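Local structure of Pre-mRNA-processing-splicing factor 8 (Cryptococcus neoformans var. grubii serotype A, 6MX6) at residues L12-A15 against D16-V20; R108-Q111 against Q112-Q115; L164-R167 against Y168-V172. The protein carries within its precursor an intein, the segment described here, which probably excises itself by protein splicing and joins the flanking host sequences. One frame throughout, in Å; residues are numbered along the deposited sequence.

Contact 1. Residues L12-A15 against D16-V20; sequences LLRA and DGSEV
This is a local contact across a tight β-hairpin, in which L12 and V20 pair antiparallel between strands 11-13 and 19-21 and a type I turn from R14 to G17 reverses the chain. The pairing rests on two bonds: L12 N reaches V20 O at 2.9 Å, and V20 N returns to L12 O with an N-H...O angle of 163°. L13 and E19 form the next, non-hydrogen-bonded pair, and beyond it R14 N donates to S18 O at 2.8 Å. The turn is closed by G17 N on R14 O, approached from above the carbonyl plane.

V20 carries much of the side-chain packing. The arm of R14, extended from CG to NE, crosses it at about a right angle, so that V20 CG2 sits over one face of the guanidinium, 3.6 Å from R14 NH2. At the turn D16 OD1 accepts twice, from S18 OG at 2.7 Å and from S18 N at 3.1 Å, the latter above the carboxylate plane. A D16 chi1 of 69° folds the carboxylate back over the turn, where OD1 also lies 3.2 Å from R14 CB. E19 turns its acid to R11 in a salt bridge. A side-chain oxygen of D16 that accepts from the backbone N two residues on makes this an Asx turn, here within the connection of a two-stranded β-hairpin belonging to the Hint fold of inteins.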
loop_
_atom_site.group_PDB
_atom_site.type_symbol
_atom_site.label_atom_id
_atom_site.label_comp_id
_atom_site.label_asym_id
_atom_site.label_seq_id
_atom_site.Cartn_x
_atom_site.Cartn_y
_atom_site.Cartn_z
ATOM N N LEU A 12 5.629 8.094 2.943
ATOM C CA LEU A 12 4.358 8.548 2.407
ATOM C C LEU A 12 4.445 10.022 2.043
ATOM O O LEU A 12 5.400 10.715 2.403
ATOM C CB LEU A 12 3.238 8.323 3.427
ATOM C CG LEU A 12 3.245 6.932 4.064
ATOM C CD1 LEU A 12 2.194 6.817 5.152
ATOM C CD2 LEU A 12 3.024 5.873 2.986
ATOM N N LEU A 13 3.413 10.508 1.353
ATOM C CA LEU A 13 3.335 11.903 0.919
ATOM C C LEU A 13 2.308 12.650 1.761
ATOM O O LEU A 13 1.149 12.230 1.850
ATOM C CB LEU A 13 2.963 11.996 -0.563
ATOM C CG LEU A 13 4.031 11.513 -1.544
ATOM C CD1 LEU A 13 3.540 11.603 -2.975
ATOM C CD2 LEU A 13 5.315 12.293 -1.360
ATOM N N ARG A 14 2.735 13.752 2.374
ATOM C CA ARG A 14 1.788 14.681 2.972
ATOM C C ARG A 14 0.974 15.377 1.885
ATOM O O ARG A 14 1.342 15.392 0.706
ATOM C CB ARG A 14 2.512 15.735 3.809
ATOM C CG ARG A 14 3.163 15.229 5.081
ATOM C CD ARG A 14 3.658 16.401 5.917
ATOM N NE ARG A 14 4.397 15.967 7.097
ATOM C CZ ARG A 14 3.827 15.567 8.227
ATOM N NH1 ARG A 14 2.504 15.536 8.334
ATOM N NH2 ARG A 14 4.579 15.193 9.250
ATOM N N ALA A 15 -0.140 15.988 2.299
ATOM C CA ALA A 15 -0.995 16.680 1.339
ATOM C C ALA A 15 -0.263 17.801 0.612
ATOM O O ALA A 15 -0.668 18.174 -0.494
ATOM C CB ALA A 15 -2.237 17.239 2.036
ATOM N N ASP A 16 0.805 18.339 1.197
ATOM C CA ASP A 16 1.562 19.417 0.572
ATOM C C ASP A 16 2.696 18.908 -0.307
ATOM O O ASP A 16 3.425 19.722 -0.888
ATOM C CB ASP A 16 2.114 20.371 1.641
ATOM C CG ASP A 16 3.202 19.741 2.498
ATOM O OD1 ASP A 16 3.383 18.507 2.444
ATOM O OD2 ASP A 16 3.883 20.487 3.235
ATOM N N GLY A 17 2.870 17.592 -0.416
ATOM C CA GLY A 17 3.876 17.014 -1.275
ATOM C C GLY A 17 5.171 16.632 -0.591
ATOM O O GLY A 17 5.984 15.936 -1.207
ATOM N N SER A 18 5.399 17.076 0.642
ATOM C CA SER A 18 6.585 16.658 1.372
ATOM C C SER A 18 6.403 15.231 1.892
ATOM O O SER A 18 5.288 14.710 1.964
ATOM C CB SER A 18 6.872 17.614 2.528
ATOM O OG SER A 18 5.767 17.687 3.413
ATOM N N GLU A 19 7.515 14.596 2.250
ATOM C CA GLU A 19 7.482 13.207 2.692
ATOM C C GLU A 19 7.305 13.117 4.203
ATOM O O GLU A 19 7.752 13.985 4.951
ATOM C CB GLU A 19 8.759 12.472 2.281
ATOM C CG GLU A 19 8.952 12.370 0.788
ATOM C CD GLU A 19 10.017 11.356 0.389
ATOM O OE1 GLU A 19 10.493 10.597 1.265
ATOM O OE2 GLU A 19 10.382 11.324 -0.806
ATOM N N VAL A 20 6.664 12.038 4.646
ATOM C CA VAL A 20 6.537 11.714 6.066
ATOM C C VAL A 20 6.651 10.202 6.215
ATOM O O VAL A 20 6.099 9.450 5.408
ATOM C CB VAL A 20 5.211 12.237 6.672
ATOM C CG1 VAL A 20 4.005 11.716 5.905
ATOM C CG2 VAL A 20 5.100 11.856 8.147
#

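Contact 2. Residues R108-Q111 against Q112-Q115; sequences RLPQ and QEQQ
P110 and E113 touch side by side at the start of helix 111-114, their side chains running the same way, with P110 CG 3.9 Å from E113 CG. The contact is apolar and involves the methylene part of the glutamate. On another side of the turn Q114 reaches back along the chain: its CG lies 3.9 Å from L109 CB, and its OE1 rests 3.6 Å from Q111 CG. The amide planes of Q111 and Q114 are inclined by 65°, which argues against a flat stack of the two groups.

Backbone bonds fix the turn from which these side chains spring. P110 stands at the N-cap position, and its carbonyl is the first acceptor of the helix. Q114 N meets P110 O at 2.9 Å, in the carbonyl plane and nearly straight. E113 N approaches the same oxygen at 2.7 Å, but its angle of 124° makes that bond weak. One residue further on, Q115 N donates to Q111 O at 3.0 Å, continuing the i to i+4 pattern.

The polar ends find their partners further out. Q114 is extended beyond CG, which carries NE2 back past the N-cap to the carbonyl oxygen of F106, in helix 103-108; this side-chain bond ties the two short helices together across the L109-P110 link. E113 instead bends at chi2 (-59°), and its OE2 forms a salt bridge with K116, just before strand 117-120. The setting is the protein surface: Q111 and Q112 are exposed, and L109, P110, Q111, Q112, Q114 and Q115 all touch crystal neighbours, so their side-chain positions may partly reflect lattice packing.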
loop_
_atom_site.group_PDB
_atom_site.type_symbol
_atom_site.label_atom_id
_atom_site.label_comp_id
_atom_site.label_asym_id
_atom_site.label_seq_id
_atom_site.Cartn_x
_atom_site.Cartn_y
_atom_site.Cartn_z
ATOM N N ARG A 108 -2.905 -16.408 -0.802
ATOM C CA ARG A 108 -3.414 -17.764 -0.984
ATOM C C ARG A 108 -3.924 -18.056 -2.393
ATOM O O ARG A 108 -4.185 -19.224 -2.702
ATOM C CB ARG A 108 -4.508 -18.040 0.046
ATOM C CG ARG A 108 -3.945 -18.138 1.450
ATOM C CD ARG A 108 -4.949 -18.698 2.422
ATOM N NE ARG A 108 -5.996 -17.729 2.713
ATOM C CZ ARG A 108 -6.034 -16.983 3.812
ATOM N NH1 ARG A 108 -5.077 -17.097 4.725
ATOM N NH2 ARG A 108 -7.032 -16.126 3.996
ATOM N N LEU A 109 -4.050 -17.050 -3.259
ATOM C CA LEU A 109 -4.504 -17.291 -4.623
ATOM C C LEU A 109 -3.461 -18.080 -5.413
ATOM O O LEU A 109 -2.257 -17.951 -5.175
ATOM C CB LEU A 109 -4.787 -15.972 -5.333
ATOM C CG LEU A 109 -6.055 -15.224 -4.930
ATOM C CD1 LEU A 109 -6.026 -13.807 -5.502
ATOM C CD2 LEU A 109 -7.285 -15.977 -5.408
ATOM N N PRO A 110 -3.891 -18.906 -6.364
ATOM C CA PRO A 110 -2.920 -19.568 -7.236
ATOM C C PRO A 110 -2.226 -18.542 -8.115
ATOM O O PRO A 110 -2.807 -17.520 -8.480
ATOM C CB PRO A 110 -3.773 -20.542 -8.058
ATOM C CG PRO A 110 -5.152 -20.020 -7.978
ATOM C CD PRO A 110 -5.281 -19.264 -6.691
ATOM N N GLN A 111 -0.959 -18.817 -8.438
ATOM C CA GLN A 111 -0.140 -17.809 -9.112
ATOM C C GLN A 111 -0.739 -17.382 -10.445
ATOM O O GLN A 111 -0.574 -16.226 -10.865
ATOM C CB GLN A 111 1.280 -18.334 -9.305
ATOM C CG GLN A 111 1.988 -18.663 -8.008
ATOM C CD GLN A 111 3.449 -19.008 -8.209
ATOM O OE1 GLN A 111 4.221 -18.215 -8.765
ATOM N NE2 GLN A 111 3.838 -20.194 -7.763
ATOM N N GLN A 112 -1.445 -18.288 -11.123
ATOM C CA GLN A 112 -2.113 -17.899 -12.355
ATOM C C GLN A 112 -3.220 -16.888 -12.101
ATOM O O GLN A 112 -3.502 -16.055 -12.969
ATOM C CB GLN A 112 -2.670 -19.128 -13.065
ATOM C CG GLN A 112 -2.548 -19.036 -14.568
ATOM C CD GLN A 112 -2.763 -20.369 -15.237
ATOM O OE1 GLN A 112 -3.735 -21.067 -14.949
ATOM N NE2 GLN A 112 -1.844 -20.742 -16.124
ATOM N N GLU A 113 -3.863 -16.942 -10.934
ATOM C CA GLU A 113 -4.801 -15.883 -10.585
ATOM C C GLU A 113 -4.064 -14.628 -10.140
ATOM O O GLU A 113 -4.452 -13.516 -10.516
ATOM C CB GLU A 113 -5.762 -16.352 -9.488
ATOM C CG GLU A 113 -6.911 -17.211 -9.984
ATOM C CD GLU A 113 -7.772 -16.493 -11.003
ATOM O OE1 GLU A 113 -8.150 -15.326 -10.753
ATOM O OE2 GLU A 113 -8.060 -17.095 -12.061
ATOM N N GLN A 114 -2.987 -14.790 -9.359
ATOM C CA GLN A 114 -2.253 -13.628 -8.862
ATOM C C GLN A 114 -1.773 -12.743 -10.003
ATOM O O GLN A 114 -1.824 -11.512 -9.899
ATOM C CB GLN A 114 -1.057 -14.064 -8.020
ATOM C CG GLN A 114 -1.390 -14.677 -6.679
ATOM C CD GLN A 114 -0.137 -15.125 -5.945
ATOM O OE1 GLN A 114 0.846 -15.524 -6.564
ATOM N NE2 GLN A 114 -0.166 -15.056 -4.626
ATOM N N GLN A 115 -1.299 -13.348 -11.099
ATOM C CA GLN A 115 -0.727 -12.550 -12.183
ATOM C C GLN A 115 -1.742 -11.619 -12.844
ATOM O O GLN A 115 -1.335 -10.710 -13.577
ATOM C CB GLN A 115 -0.097 -13.466 -13.238
ATOM C CG GLN A 115 -1.119 -14.288 -13.997
ATOM C CD GLN A 115 -0.493 -15.357 -14.864
ATOM O OE1 GLN A 115 0.699 -15.647 -14.752
ATOM N NE2 GLN A 115 -1.300 -15.953 -15.737
#

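Contact 3. Residues L164-R167 against Y168-V172; sequences LYLR and YDYLV
R167 and D169 form a buried, side-on salt bridge at the bend between strands 164-166 and 172-174, and it is the tightly packed part of this contact. R167 NE meets D169 OD1 at 2.9 Å with an N-H...O angle of 173°, while R167 NH2 meets D169 OD2 at 2.6 Å. Both carboxylate oxygens are approached on their syn side, although the two planes are inclined by 36° rather than coplanar. The arginine chain bends at chi3 (74°), which turns the guanidinium back toward the acid. L171 CD2 lies over the centre of one guanidinium face, 3.5 Å from R167 CZ. With two nitrogens engaged at its edge and a methyl on its face, the group has little freedom to rotate. D169 OD1 also accepts a weak bond from L171 N.

The backbone closes the same bend as a type I turn from R167 to Y170, closed by Y170 N on R167 O at 2.8 Å; just outside it R167 N donates to L171 O at 2.9 Å. L166 and V172 make the antiparallel non-hydrogen-bonded pair, their side chains touching through L166 CD2 and V172 CG2 at 3.7 Å.

The looser side lies at Y170, the exposed residue of the group. Its CB points away from the strand, yet L166 CD1 still meets the ring at its edge, 3.6 Å from Y170 CD1. Y168 is partly exposed, and its ring enters a cation-pi contact with R11. R167 NH1 bonds to the carbonyl of E61, and R121 NE to that of D169. Strand 11-13 adjoins L166 on one flank through L13, whereas V172 pairs by its backbone with F120 of strand 117-120.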
loop_
_atom_site.group_PDB
_atom_site.type_symbol
_atom_site.label_atom_id
_atom_site.label_comp_id
_atom_site.label_asym_id
_atom_site.label_seq_id
_atom_site.Cartn_x
_atom_site.Cartn_y
_atom_site.Cartn_z
ATOM N N LEU A 164 -7.700 5.888 0.243
ATOM C CA LEU A 164 -6.489 5.752 -0.552
ATOM C C LEU A 164 -5.545 6.924 -0.297
ATOM O O LEU A 164 -5.982 8.061 -0.099
ATOM C CB LEU A 164 -6.828 5.672 -2.040
ATOM C CG LEU A 164 -7.844 4.607 -2.443
ATOM C CD1 LEU A 164 -8.031 4.611 -3.944
ATOM C CD2 LEU A 164 -7.402 3.233 -1.954
ATOM N N TYR A 165 -4.247 6.638 -0.307
ATOM C CA TYR A 165 -3.216 7.648 -0.106
ATOM C C TYR A 165 -1.980 7.199 -0.872
ATOM O O TYR A 165 -1.944 6.103 -1.436
ATOM C CB TYR A 165 -2.914 7.869 1.382
ATOM C CG TYR A 165 -2.454 6.615 2.101
ATOM C CD1 TYR A 165 -3.353 5.611 2.434
ATOM C CD2 TYR A 165 -1.118 6.438 2.439
ATOM C CE1 TYR A 165 -2.933 4.464 3.073
ATOM C CE2 TYR A 165 -0.692 5.299 3.087
ATOM C CZ TYR A 165 -1.597 4.316 3.397
ATOM O OH TYR A 165 -1.172 3.175 4.039
ATOM N N LEU A 166 -0.961 8.051 -0.900
ATOM C CA LEU A 166 0.174 7.844 -1.790
ATOM C C LEU A 166 1.459 7.570 -1.026
ATOM O O LEU A 166 1.791 8.286 -0.071
ATOM C CB LEU A 166 0.372 9.054 -2.701
ATOM C CG LEU A 166 -0.712 9.260 -3.759
ATOM C CD1 LEU A 166 -0.297 10.373 -4.713
ATOM C CD2 LEU A 166 -1.023 7.971 -4.510
ATOM N N ARG A 167 2.190 6.549 -1.473
ATOM C CA ARG A 167 3.599 6.407 -1.142
ATOM C C ARG A 167 4.397 7.503 -1.849
ATOM O O ARG A 167 3.916 8.149 -2.780
ATOM C CB ARG A 167 4.107 5.019 -1.561
ATOM C CG ARG A 167 5.327 4.508 -0.784
ATOM C CD ARG A 167 5.595 3.023 -1.044
ATOM N NE ARG A 167 6.166 2.784 -2.371
ATOM C CZ ARG A 167 6.702 1.630 -2.753
ATOM N NH1 ARG A 167 6.724 0.601 -1.914
ATOM N NH2 ARG A 167 7.203 1.492 -3.977
ATOM N N TYR A 168 5.636 7.704 -1.395
ATOM C CA TYR A 168 6.456 8.798 -1.909
ATOM C C TYR A 168 6.682 8.692 -3.421
ATOM O O TYR A 168 6.883 9.715 -4.088
ATOM C CB TYR A 168 7.795 8.832 -1.170
ATOM C CG TYR A 168 8.770 7.821 -1.726
ATOM C CD1 TYR A 168 8.653 6.472 -1.413
ATOM C CD2 TYR A 168 9.782 8.210 -2.589
ATOM C CE1 TYR A 168 9.535 5.541 -1.938
ATOM C CE2 TYR A 168 10.666 7.291 -3.116
ATOM C CZ TYR A 168 10.539 5.960 -2.792
ATOM O OH TYR A 168 11.428 5.054 -3.328
ATOM N N ASP A 169 6.659 7.479 -3.978
ATOM C CA ASP A 169 6.790 7.256 -5.413
ATOM C C ASP A 169 5.439 7.111 -6.104
ATOM O O ASP A 169 5.368 6.545 -7.199
ATOM C CB ASP A 169 7.657 6.020 -5.693
ATOM C CG ASP A 169 7.046 4.733 -5.148
ATOM O OD1 ASP A 169 6.026 4.798 -4.431
ATOM O OD2 ASP A 169 7.583 3.645 -5.444
ATOM N N TYR A 170 4.365 7.584 -5.469
ATOM C CA TYR A 170 3.013 7.638 -6.010
ATOM C C TYR A 170 2.342 6.271 -6.131
ATOM O O TYR A 170 1.260 6.182 -6.709
ATOM C CB TYR A 170 2.987 8.369 -7.362
ATOM C CG TYR A 170 3.522 9.778 -7.245
ATOM C CD1 TYR A 170 2.763 10.779 -6.658
ATOM C CD2 TYR A 170 4.796 10.097 -7.693
ATOM C CE1 TYR A 170 3.254 12.073 -6.534
ATOM C CE2 TYR A 170 5.294 11.382 -7.579
ATOM C CZ TYR A 170 4.520 12.365 -6.996
ATOM O OH TYR A 170 5.017 13.643 -6.882
ATOM N N LEU A 171 2.937 5.208 -5.582
ATOM C CA LEU A 171 2.205 3.958 -5.409
ATOM C C LEU A 171 0.954 4.225 -4.578
ATOM O O LEU A 171 1.019 4.904 -3.551
ATOM C CB LEU A 171 3.089 2.914 -4.721
ATOM C CG LEU A 171 2.454 1.557 -4.432
ATOM C CD1 LEU A 171 2.134 0.833 -5.718
ATOM C CD2 LEU A 171 3.380 0.721 -3.554
ATOM N N VAL A 172 -0.184 3.710 -5.031
ATOM C CA VAL A 172 -1.458 3.943 -4.367
ATOM C C VAL A 172 -1.660 2.877 -3.297
ATOM O O VAL A 172 -1.644 1.675 -3.587
ATOM C CB VAL A 172 -2.622 3.952 -5.368
ATOM C CG1 VAL A 172 -3.957 4.056 -4.623
ATOM C CG2 VAL A 172 -2.460 5.116 -6.359
#

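Overall arrangement
Along the chain the three contacts come in series, and none encloses another. Contacts 1 and 3 are neighbours, their centres 10 Å apart on the same side of the chain's centre. A probable hydrogen bond from L13 N to L166 O, 3.1 Å, joins their strands, and L13 CD1 packs 3.6 Å from Y170 CE1, so sequence-distant hairpins 11-21 and 164-174 meet near both ends of the intein. Contact 2 lies on the opposite side, its centre 33 Å from that of contact 1 and 24 Å from that of contact 3. Strand 117-120, which follows contact 2, reaches back to V172, linking the peripheral helical turn to the central region.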